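Local atomic coordinates of SusD homolog (Bacteroides thetaiotaomicron, PDB entry 3SGH), a protein that probably binds glycans at the outer membrane as a SusD-like lipoprotein of a polysaccharide-uptake system. Residues Q141-I155 with K192-Y206. Sequence-based numbering, arbitrary orientation.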
ATOM      1  N   GLN A 141       9.835 -16.336   4.942  1.00 17.59           N
ATOM      2  CA  GLN A 141      11.223 -16.146   4.518  1.00 17.95           C
ATOM      3  C   GLN A 141      11.442 -16.628   3.077  1.00 17.76           C
ATOM      4  O   GLN A 141      12.087 -15.941   2.265  1.00 16.84           O
ATOM      5  CB  GLN A 141      12.233 -16.804   5.485  1.00 18.57           C
ATOM      6  CG  GLN A 141      13.640 -16.552   5.048  1.00 22.15           C
ATOM      7  CD  GLN A 141      14.619 -17.421   5.782  1.00 26.73           C
ATOM      8  OE1 GLN A 141      14.430 -18.639   5.880  1.00 27.07           O
ATOM      9  NE2 GLN A 141      15.672 -16.815   6.299  1.00 28.21           N
ATOM     10  N   THR A 142      10.886 -17.785   2.748  1.00 17.62           N
ATOM     11  CA  THR A 142      11.166 -18.407   1.463  1.00 18.32           C
ATOM     12  C   THR A 142      10.564 -17.606   0.343  1.00 18.06           C
ATOM     13  O   THR A 142      11.218 -17.367  -0.672  1.00 18.88           O
ATOM     14  CB  THR A 142      10.633 -19.876   1.445  1.00 18.38           C
ATOM     15  OG1 THR A 142      11.414 -20.647   2.385  1.00 19.42           O
ATOM     16  CG2 THR A 142      10.759 -20.489   0.067  1.00 19.51           C
ATOM     17  N   VAL A 143       9.317 -17.172   0.517  1.00 18.02           N
ATOM     18  CA  VAL A 143       8.665 -16.395  -0.562  1.00 17.43           C
ATOM     19  C   VAL A 143       9.306 -15.018  -0.723  1.00 17.00           C
ATOM     20  O   VAL A 143       9.515 -14.591  -1.830  1.00 16.27           O
ATOM     21  CB  VAL A 143       7.113 -16.311  -0.453  1.00 17.93           C
ATOM     22  CG1 VAL A 143       6.632 -15.551   0.785  1.00 20.03           C
ATOM     23  CG2 VAL A 143       6.555 -15.718  -1.717  1.00 18.20           C
ATOM     24  N   TRP A 144       9.652 -14.333   0.360  1.00 16.90           N
ATOM     25  CA  TRP A 144      10.320 -13.045   0.204  1.00 15.82           C
ATOM     26  C   TRP A 144      11.641 -13.210  -0.549  1.00 16.50           C
ATOM     27  O   TRP A 144      11.931 -12.464  -1.478  1.00 16.02           O
ATOM     28  CB  TRP A 144      10.492 -12.369   1.563  1.00 16.65           C
ATOM     29  CG  TRP A 144       9.187 -11.702   2.023  1.00 14.37           C
ATOM     30  CD1 TRP A 144       8.266 -12.223   2.876  1.00 14.07           C
ATOM     31  CD2 TRP A 144       8.646 -10.440   1.586  1.00 15.04           C
ATOM     32  NE1 TRP A 144       7.236 -11.377   3.044  1.00 17.48           N
ATOM     33  CE2 TRP A 144       7.407 -10.280   2.245  1.00 15.24           C
ATOM     34  CE3 TRP A 144       9.093  -9.444   0.729  1.00 14.16           C
ATOM     35  CZ2 TRP A 144       6.618  -9.140   2.086  1.00 15.02           C
ATOM     36  CZ3 TRP A 144       8.285  -8.323   0.528  1.00 14.78           C
ATOM     37  CH2 TRP A 144       7.063  -8.192   1.191  1.00 16.66           C
ATOM     38  N   HIS A 145      12.443 -14.186  -0.147  1.00 16.39           N
ATOM     39  CA  HIS A 145      13.734 -14.428  -0.852  1.00 17.60           C
ATOM     40  C   HIS A 145      13.547 -14.838  -2.317  1.00 17.79           C
ATOM     41  O   HIS A 145      14.238 -14.299  -3.219  1.00 17.61           O
ATOM     42  CB  HIS A 145      14.581 -15.441  -0.106  1.00 17.73           C
ATOM     43  CG  HIS A 145      15.193 -14.905   1.155  1.00 20.63           C
ATOM     44  ND1 HIS A 145      16.433 -15.299   1.601  1.00 25.31           N
ATOM     45  CD2 HIS A 145      14.724 -14.040   2.077  1.00 19.76           C
ATOM     46  CE1 HIS A 145      16.703 -14.686   2.742  1.00 23.95           C
ATOM     47  NE2 HIS A 145      15.679 -13.920   3.057  1.00 22.37           N
ATOM     48  N   ALA A 146      12.591 -15.739  -2.573  1.00 17.42           N
ATOM     49  CA  ALA A 146      12.244 -16.132  -3.932  1.00 16.99           C
ATOM     50  C   ALA A 146      11.819 -14.945  -4.789  1.00 17.12           C
ATOM     51  O   ALA A 146      12.234 -14.870  -5.937  1.00 16.97           O
ATOM     52  CB  ALA A 146      11.139 -17.189  -3.952  1.00 17.02           C
HETATM   53  N   MSE A 147      10.994 -14.047  -4.223  1.00 16.81           N
HETATM   54  CA  MSE A 147      10.525 -12.866  -4.949  1.00 16.70           C
HETATM   55  C   MSE A 147      11.684 -11.916  -5.245  1.00 15.98           C
HETATM   56  O   MSE A 147      11.746 -11.380  -6.358  1.00 16.97           O
HETATM   57  CB  MSE A 147       9.353 -12.148  -4.244  1.00 17.06           C
HETATM   58  CG  MSE A 147       8.106 -12.945  -4.204  1.00 17.20           C
HETATM   59 SE   MSE A 147       6.606 -11.954  -3.506  0.75 14.21          SE
HETATM   60  CE  MSE A 147       7.291 -11.835  -1.689  1.00 15.62           C
ATOM     61  N   PHE A 148      12.606 -11.702  -4.304  1.00 16.01           N
ATOM     62  CA  PHE A 148      13.827 -10.913  -4.592  1.00 15.45           C
ATOM     63  C   PHE A 148      14.624 -11.536  -5.761  1.00 17.17           C
ATOM     64  O   PHE A 148      15.075 -10.829  -6.663  1.00 15.93           O
ATOM     65  CB  PHE A 148      14.743 -10.769  -3.355  1.00 14.87           C
ATOM     66  CG  PHE A 148      14.318  -9.690  -2.371  1.00 16.05           C
ATOM     67  CD1 PHE A 148      14.441  -8.358  -2.709  1.00 13.13           C
ATOM     68  CD2 PHE A 148      13.790 -10.020  -1.114  1.00 16.38           C
ATOM     69  CE1 PHE A 148      14.062  -7.356  -1.860  1.00 17.75           C
ATOM     70  CE2 PHE A 148      13.427  -9.022  -0.236  1.00 16.27           C
ATOM     71  CZ  PHE A 148      13.560  -7.677  -0.605  1.00 16.56           C
ATOM     72  N   ASP A 149      14.771 -12.861  -5.733  1.00 17.70           N
ATOM     73  CA  ASP A 149      15.454 -13.563  -6.829  1.00 19.84           C
ATOM     74  C   ASP A 149      14.803 -13.329  -8.201  1.00 19.47           C
ATOM     75  O   ASP A 149      15.501 -13.061  -9.190  1.00 18.22           O
ATOM     76  CB  ASP A 149      15.595 -15.063  -6.527  1.00 20.78           C
ATOM     77  CG  ASP A 149      16.490 -15.341  -5.313  1.00 23.09           C
ATOM     78  OD1 ASP A 149      17.259 -14.454  -4.900  1.00 23.27           O
ATOM     79  OD2 ASP A 149      16.399 -16.469  -4.766  1.00 24.31           O
ATOM     80  N   ASP A 150      13.477 -13.426  -8.276  1.00 18.59           N
ATOM     81  CA  ASP A 150      12.799 -13.283  -9.550  1.00 18.49           C
ATOM     82  C   ASP A 150      12.881 -11.817  -9.992  1.00 16.96           C
ATOM     83  O   ASP A 150      13.061 -11.502 -11.172  1.00 17.91           O
ATOM     84  CB  ASP A 150      11.359 -13.747  -9.427  1.00 18.79           C
ATOM     85  CG  ASP A 150      11.236 -15.285  -9.394  1.00 21.14           C
ATOM     86  OD1 ASP A 150      12.179 -15.987  -9.817  1.00 23.59           O
ATOM     87  OD2 ASP A 150      10.175 -15.778  -8.976  1.00 20.24           O
ATOM     88  N   LEU A 151      12.786 -10.926  -9.018  1.00 15.34           N
ATOM     89  CA  LEU A 151      12.831  -9.498  -9.312  1.00 15.95           C
ATOM     90  C   LEU A 151      14.233  -9.176  -9.840  1.00 16.23           C
ATOM     91  O   LEU A 151      14.375  -8.420 -10.788  1.00 16.12           O
ATOM     92  CB  LEU A 151      12.483  -8.695  -8.052  1.00 16.05           C
ATOM     93  CG  LEU A 151      12.485  -7.170  -8.236  1.00 17.81           C
ATOM     94  CD1 LEU A 151      11.573  -6.720  -9.340  1.00 16.37           C
ATOM     95  CD2 LEU A 151      12.097  -6.494  -6.884  1.00 15.61           C
ATOM     96  N   ASP A 152      15.286  -9.781  -9.271  1.00 17.09           N
ATOM     97  CA  ASP A 152      16.639  -9.525  -9.791  1.00 18.14           C
ATOM     98  C   ASP A 152      16.814  -9.976 -11.237  1.00 18.69           C
ATOM     99  O   ASP A 152      17.531  -9.347 -12.044  1.00 19.09           O
ATOM    100  CB  ASP A 152      17.693 -10.202  -8.894  1.00 17.28           C
ATOM    101  CG  ASP A 152      17.962  -9.425  -7.601  1.00 22.52           C
ATOM    102  OD1 ASP A 152      17.682  -8.197  -7.565  1.00 25.33           O
ATOM    103  OD2 ASP A 152      18.483 -10.037  -6.609  1.00 25.44           O
ATOM    104  N   ASN A 153      16.180 -11.092 -11.565  1.00 20.19           N
ATOM    105  CA  ASN A 153      16.208 -11.618 -12.921  1.00 19.56           C
ATOM    106  C   ASN A 153      15.527 -10.634 -13.869  1.00 18.94           C
ATOM    107  O   ASN A 153      16.055 -10.351 -14.918  1.00 18.40           O
ATOM    108  CB  ASN A 153      15.482 -12.945 -12.992  1.00 19.27           C
ATOM    109  CG  ASN A 153      15.682 -13.638 -14.345  1.00 21.97           C
ATOM    110  OD1 ASN A 153      16.800 -14.114 -14.621  1.00 22.00           O
ATOM    111  ND2 ASN A 153      14.623 -13.671 -15.205  1.00 19.73           N
ATOM    112  N   ALA A 154      14.370 -10.097 -13.469  1.00 18.03           N
ATOM    113  CA  ALA A 154      13.660  -9.096 -14.266  1.00 17.79           C
ATOM    114  C   ALA A 154      14.500  -7.836 -14.464  1.00 18.24           C
ATOM    115  O   ALA A 154      14.591  -7.310 -15.601  1.00 18.09           O
ATOM    116  CB  ALA A 154      12.349  -8.770 -13.626  1.00 17.56           C
ATOM    117  N   ILE A 155      15.148  -7.391 -13.388  1.00 18.03           N
ATOM    118  CA  ILE A 155      16.035  -6.235 -13.419  1.00 17.77           C
ATOM    119  C   ILE A 155      17.177  -6.433 -14.413  1.00 18.54           C
ATOM    120  O   ILE A 155      17.484  -5.510 -15.171  1.00 18.63           O
ATOM    121  CB  ILE A 155      16.572  -5.848 -11.987  1.00 18.11           C
ATOM    122  CG1 ILE A 155      15.419  -5.261 -11.165  1.00 18.02           C
ATOM    123  CG2 ILE A 155      17.755  -4.913 -12.092  1.00 17.03           C
ATOM    124  CD1 ILE A 155      15.682  -5.136  -9.640  1.00 17.08           C
ATOM    125  N   LYS A 192      12.120  -3.123  -5.267  1.00 13.79           N
ATOM    126  CA  LYS A 192      13.155  -3.879  -4.561  1.00 13.90           C
ATOM    127  C   LYS A 192      13.483  -3.172  -3.246  1.00 14.17           C
ATOM    128  O   LYS A 192      13.551  -3.793  -2.203  1.00 13.85           O
ATOM    129  CB  LYS A 192      14.397  -4.059  -5.410  1.00 13.08           C
ATOM    130  CG  LYS A 192      15.509  -4.880  -4.745  1.00 15.84           C
ATOM    131  CD  LYS A 192      16.610  -5.166  -5.801  1.00 15.56           C
ATOM    132  CE  LYS A 192      17.786  -5.901  -5.209  1.00 16.04           C
ATOM    133  NZ  LYS A 192      18.807  -6.309  -6.219  1.00 14.74           N
ATOM    134  N   LEU A 193      13.625  -1.853  -3.287  1.00 13.58           N
ATOM    135  CA  LEU A 193      13.907  -1.086  -2.059  1.00 14.33           C
ATOM    136  C   LEU A 193      12.733  -1.094  -1.061  1.00 13.91           C
ATOM    137  O   LEU A 193      12.961  -1.262   0.161  1.00 15.35           O
ATOM    138  CB  LEU A 193      14.315   0.340  -2.405  1.00 15.18           C
ATOM    139  CG  LEU A 193      14.688   1.259  -1.265  1.00 13.36           C
ATOM    140  CD1 LEU A 193      15.846   0.646  -0.470  1.00 13.77           C
ATOM    141  CD2 LEU A 193      15.083   2.640  -1.827  1.00 15.40           C
ATOM    142  N   ARG A 194      11.507  -0.968  -1.563  1.00 14.72           N
ATOM    143  CA  ARG A 194      10.285  -1.097  -0.702  1.00 14.38           C
ATOM    144  C   ARG A 194      10.271  -2.425   0.042  1.00 13.79           C
ATOM    145  O   ARG A 194      10.077  -2.492   1.284  1.00 14.35           O
ATOM    146  CB  ARG A 194       9.017  -0.997  -1.521  1.00 14.64           C
ATOM    147  CG  ARG A 194       7.753  -1.191  -0.680  1.00 16.88           C
ATOM    148  CD  ARG A 194       6.522  -1.402  -1.573  1.00 18.13           C
ATOM    149  NE  ARG A 194       6.096  -0.185  -2.243  1.00 17.20           N
ATOM    150  CZ  ARG A 194       5.047  -0.128  -3.088  1.00 18.99           C
ATOM    151  NH1 ARG A 194       4.349  -1.229  -3.383  1.00 18.73           N
ATOM    152  NH2 ARG A 194       4.724   0.995  -3.667  1.00 19.56           N
HETATM  153  N   MSE A 195      10.512  -3.502  -0.713  1.00 13.71           N
HETATM  154  CA  MSE A 195      10.553  -4.848  -0.150  1.00 15.24           C
HETATM  155  C   MSE A 195      11.651  -5.016   0.903  1.00 15.25           C
HETATM  156  O   MSE A 195      11.412  -5.598   2.002  1.00 14.29           O
HETATM  157  CB  MSE A 195      10.659  -5.889  -1.293  1.00 15.01           C
HETATM  158  CG  MSE A 195       9.456  -5.808  -2.193  1.00 17.11           C
HETATM  159 SE   MSE A 195       9.681  -6.990  -3.737  0.75 15.29          SE
HETATM  160  CE  MSE A 195      10.147  -8.585  -2.794  1.00 18.93           C
ATOM    161  N   ALA A 196      12.837  -4.489   0.595  1.00 14.95           N
ATOM    162  CA  ALA A 196      13.992  -4.556   1.478  1.00 14.55           C
ATOM    163  C   ALA A 196      13.680  -3.860   2.811  1.00 14.43           C
ATOM    164  O   ALA A 196      13.917  -4.408   3.878  1.00 14.46           O
ATOM    165  CB  ALA A 196      15.229  -3.907   0.824  1.00 14.73           C
ATOM    166  N   ILE A 197      13.133  -2.649   2.745  1.00 14.30           N
ATOM    167  CA  ILE A 197      12.736  -1.913   3.964  1.00 15.03           C
ATOM    168  C   ILE A 197      11.678  -2.719   4.732  1.00 15.26           C
ATOM    169  O   ILE A 197      11.751  -2.848   5.950  1.00 16.17           O
ATOM    170  CB  ILE A 197      12.229  -0.472   3.624  1.00 14.82           C
ATOM    171  CG1 ILE A 197      13.461   0.418   3.274  1.00 17.01           C
ATOM    172  CG2 ILE A 197      11.356   0.119   4.807  1.00 15.43           C
ATOM    173  CD1 ILE A 197      14.335   0.828   4.520  1.00 16.57           C
ATOM    174  N   ARG A 198      10.755  -3.346   4.010  1.00 15.18           N
ATOM    175  CA  ARG A 198       9.661  -4.048   4.697  1.00 15.72           C
ATOM    176  C   ARG A 198      10.135  -5.216   5.530  1.00 15.01           C
ATOM    177  O   ARG A 198       9.564  -5.473   6.622  1.00 15.33           O
ATOM    178  CB  ARG A 198       8.612  -4.502   3.723  1.00 15.80           C
ATOM    179  CG  ARG A 198       7.403  -5.088   4.490  1.00 18.35           C
ATOM    180  CD  ARG A 198       6.184  -4.975   3.825  1.00 20.49           C
ATOM    181  NE  ARG A 198       5.860  -3.616   3.449  1.00 18.31           N
ATOM    182  CZ  ARG A 198       5.010  -3.362   2.473  1.00 18.70           C
ATOM    183  NH1 ARG A 198       4.410  -4.384   1.840  1.00 16.97           N
ATOM    184  NH2 ARG A 198       4.740  -2.097   2.127  1.00 16.81           N
ATOM    185  N   ILE A 199      11.147  -5.939   5.014  1.00 15.05           N
ATOM    186  CA  ILE A 199      11.742  -7.069   5.748  1.00 15.57           C
ATOM    187  C   ILE A 199      12.983  -6.753   6.616  1.00 16.29           C
ATOM    188  O   ILE A 199      13.624  -7.703   7.173  1.00 15.46           O
ATOM    189  CB  ILE A 199      11.983  -8.285   4.829  1.00 16.17           C
ATOM    190  CG1 ILE A 199      13.110  -8.037   3.823  1.00 17.96           C
ATOM    191  CG2 ILE A 199      10.686  -8.699   4.096  1.00 16.20           C
ATOM    192  CD1 ILE A 199      13.751  -9.370   3.363  1.00 19.54           C
ATOM    193  N   SER A 200      13.240  -5.452   6.822  1.00 15.22           N
ATOM    194  CA  SER A 200      14.492  -4.984   7.396  1.00 16.32           C
ATOM    195  C   SER A 200      14.530  -5.197   8.900  1.00 16.27           C
ATOM    196  O   SER A 200      15.624  -5.276   9.497  1.00 17.38           O
ATOM    197  CB  SER A 200      14.758  -3.528   7.057  1.00 15.80           C
ATOM    198  OG  SER A 200      13.773  -2.666   7.580  1.00 16.04           O
ATOM    199  N   GLY A 201      13.346  -5.313   9.518  1.00 16.11           N
ATOM    200  CA  GLY A 201      13.290  -5.553  10.969  1.00 17.00           C
ATOM    201  C   GLY A 201      13.706  -6.982  11.280  1.00 17.43           C
ATOM    202  O   GLY A 201      14.505  -7.258  12.216  1.00 16.23           O
ATOM    203  N   VAL A 202      13.161  -7.913  10.497  1.00 16.61           N
ATOM    204  CA  VAL A 202      13.412  -9.339  10.728  1.00 16.44           C
ATOM    205  C   VAL A 202      14.725  -9.799  10.142  1.00 17.02           C
ATOM    206  O   VAL A 202      15.378 -10.625  10.756  1.00 16.20           O
ATOM    207  CB  VAL A 202      12.246 -10.230  10.208  1.00 15.98           C
ATOM    208  CG1 VAL A 202      12.008 -10.037   8.685  1.00 15.90           C
ATOM    209  CG2 VAL A 202      12.462 -11.745  10.579  1.00 18.37           C
ATOM    210  N   GLU A 203      15.144  -9.236   9.004  1.00 16.54           N
ATOM    211  CA  GLU A 203      16.436  -9.568   8.374  1.00 16.97           C
ATOM    212  C   GLU A 203      17.283  -8.334   8.028  1.00 17.33           C
ATOM    213  O   GLU A 203      17.399  -7.929   6.840  1.00 18.06           O
ATOM    214  CB  GLU A 203      16.222 -10.439   7.135  1.00 16.97           C
ATOM    215  CG  GLU A 203      15.681 -11.827   7.442  1.00 19.09           C
ATOM    216  CD  GLU A 203      15.780 -12.769   6.274  1.00 21.14           C
ATOM    217  OE1 GLU A 203      15.628 -12.291   5.128  1.00 23.34           O
ATOM    218  OE2 GLU A 203      15.994 -13.987   6.489  1.00 24.05           O
ATOM    219  N   PRO A 204      17.881  -7.734   9.050  1.00 17.63           N
ATOM    220  CA  PRO A 204      18.517  -6.439   8.813  1.00 18.04           C
ATOM    221  C   PRO A 204      19.661  -6.474   7.835  1.00 18.68           C
ATOM    222  O   PRO A 204      19.848  -5.539   7.052  1.00 19.41           O
ATOM    223  CB  PRO A 204      19.014  -6.021  10.202  1.00 18.99           C
ATOM    224  CG  PRO A 204      18.593  -7.030  11.154  1.00 19.35           C
ATOM    225  CD  PRO A 204      17.696  -8.005  10.483  1.00 18.26           C
ATOM    226  N   GLU A 205      20.437  -7.546   7.864  1.00 18.28           N
ATOM    227  CA  GLU A 205      21.617  -7.555   6.996  0.50 18.84           C
ATOM    228  C   GLU A 205      21.248  -7.960   5.571  1.00 17.45           C
ATOM    229  O   GLU A 205      21.694  -7.290   4.628  1.00 17.54           O
ATOM    230  CB  GLU A 205      22.776  -8.350   7.589  0.50 19.12           C
ATOM    231  CG  GLU A 205      23.233  -7.835   8.995  0.50 23.00           C
ATOM    232  CD  GLU A 205      23.543  -6.327   9.058  0.50 25.44           C
ATOM    233  OE1 GLU A 205      24.327  -5.828   8.217  0.50 26.35           O
ATOM    234  OE2 GLU A 205      23.001  -5.653   9.971  0.50 29.79           O
ATOM    235  N   TYR A 206      20.389  -8.958   5.383  1.00 18.38           N
ATOM    236  CA  TYR A 206      19.915  -9.318   4.030  1.00 18.50           C
ATOM    237  C   TYR A 206      19.195  -8.115   3.395  1.00 17.75           C
ATOM    238  O   TYR A 206      19.393  -7.806   2.225  1.00 17.32           O
ATOM    239  CB  TYR A 206      18.996 -10.530   4.089  1.00 18.32           C
ATOM    240  CG  TYR A 206      18.409 -10.986   2.783  1.00 18.89           C
ATOM    241  CD1 TYR A 206      19.035 -11.965   2.015  1.00 22.87           C
ATOM    242  CD2 TYR A 206      17.206 -10.484   2.329  1.00 18.70           C
ATOM    243  CE1 TYR A 206      18.460 -12.406   0.816  1.00 21.27           C
ATOM    244  CE2 TYR A 206      16.645 -10.928   1.178  1.00 18.25           C
ATOM    245  CZ  TYR A 206      17.244 -11.856   0.420  1.00 20.00           C
ATOM    246  OH  TYR A 206      16.620 -12.248  -0.758  1.00 20.63           O
TER
HETATM  247  O   HOH W   1      17.816 -14.226  -2.167  1.00 26.39           O
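An aromatic cluster of His145, Phe148 and Tyr206 joins helix 140-162 to the start of helix 204-217, beside the end of helix 181-198, in the alpha-helical SusD-like fold. Segments 141-155 and 192-198 run nearly antiparallel, with a crossing angle of -160°. The His145 and Tyr206 rings form an offset stack, with centroids 3.8 Å apart and planes at 5°. Tyr206 then turns an edge toward the face of Phe148. Glu203, the N-cap residue of the next helix, holds the imidazole from its rim. His145 NE2 donates in its ring plane to the syn lone pair of Glu203 OE1 at 2.6 Å, in a nearly straight bond. Gln141 NE2 donates to the other oxygen, Glu203 OE2, at 2.9 Å. Both carboxylate oxygens are thus held, and the imidazole is fixed in rotation. With an alanine in place of His145 the ring is gone, which is likely to leave Glu203 OE1 without its donor and Tyr206 without its stacking partner.

Deeper in, Phe148 fits as a knob among Lys192, Met195, Ala196 and Tyr206. Met195, a selenomethionine here, bends at its last torsion (chi3 51°), which brings CE over the centre of the Phe148 ring, 4.0 Å from the centroid. Ile199 CG2 lies over one face of Trp144. At the far end, the extended Lys192 chain passes Leu151 and Ile155, and its NZ forms a salt bridge to Asp152 OD1 at 2.6 Å.

Helix 204-217 also supplies Glu213 as a second partner for Lys192. Helix 100-120 touches Trp144 and Leu151, and helix 319-331 packs on Leu193 and Ile197.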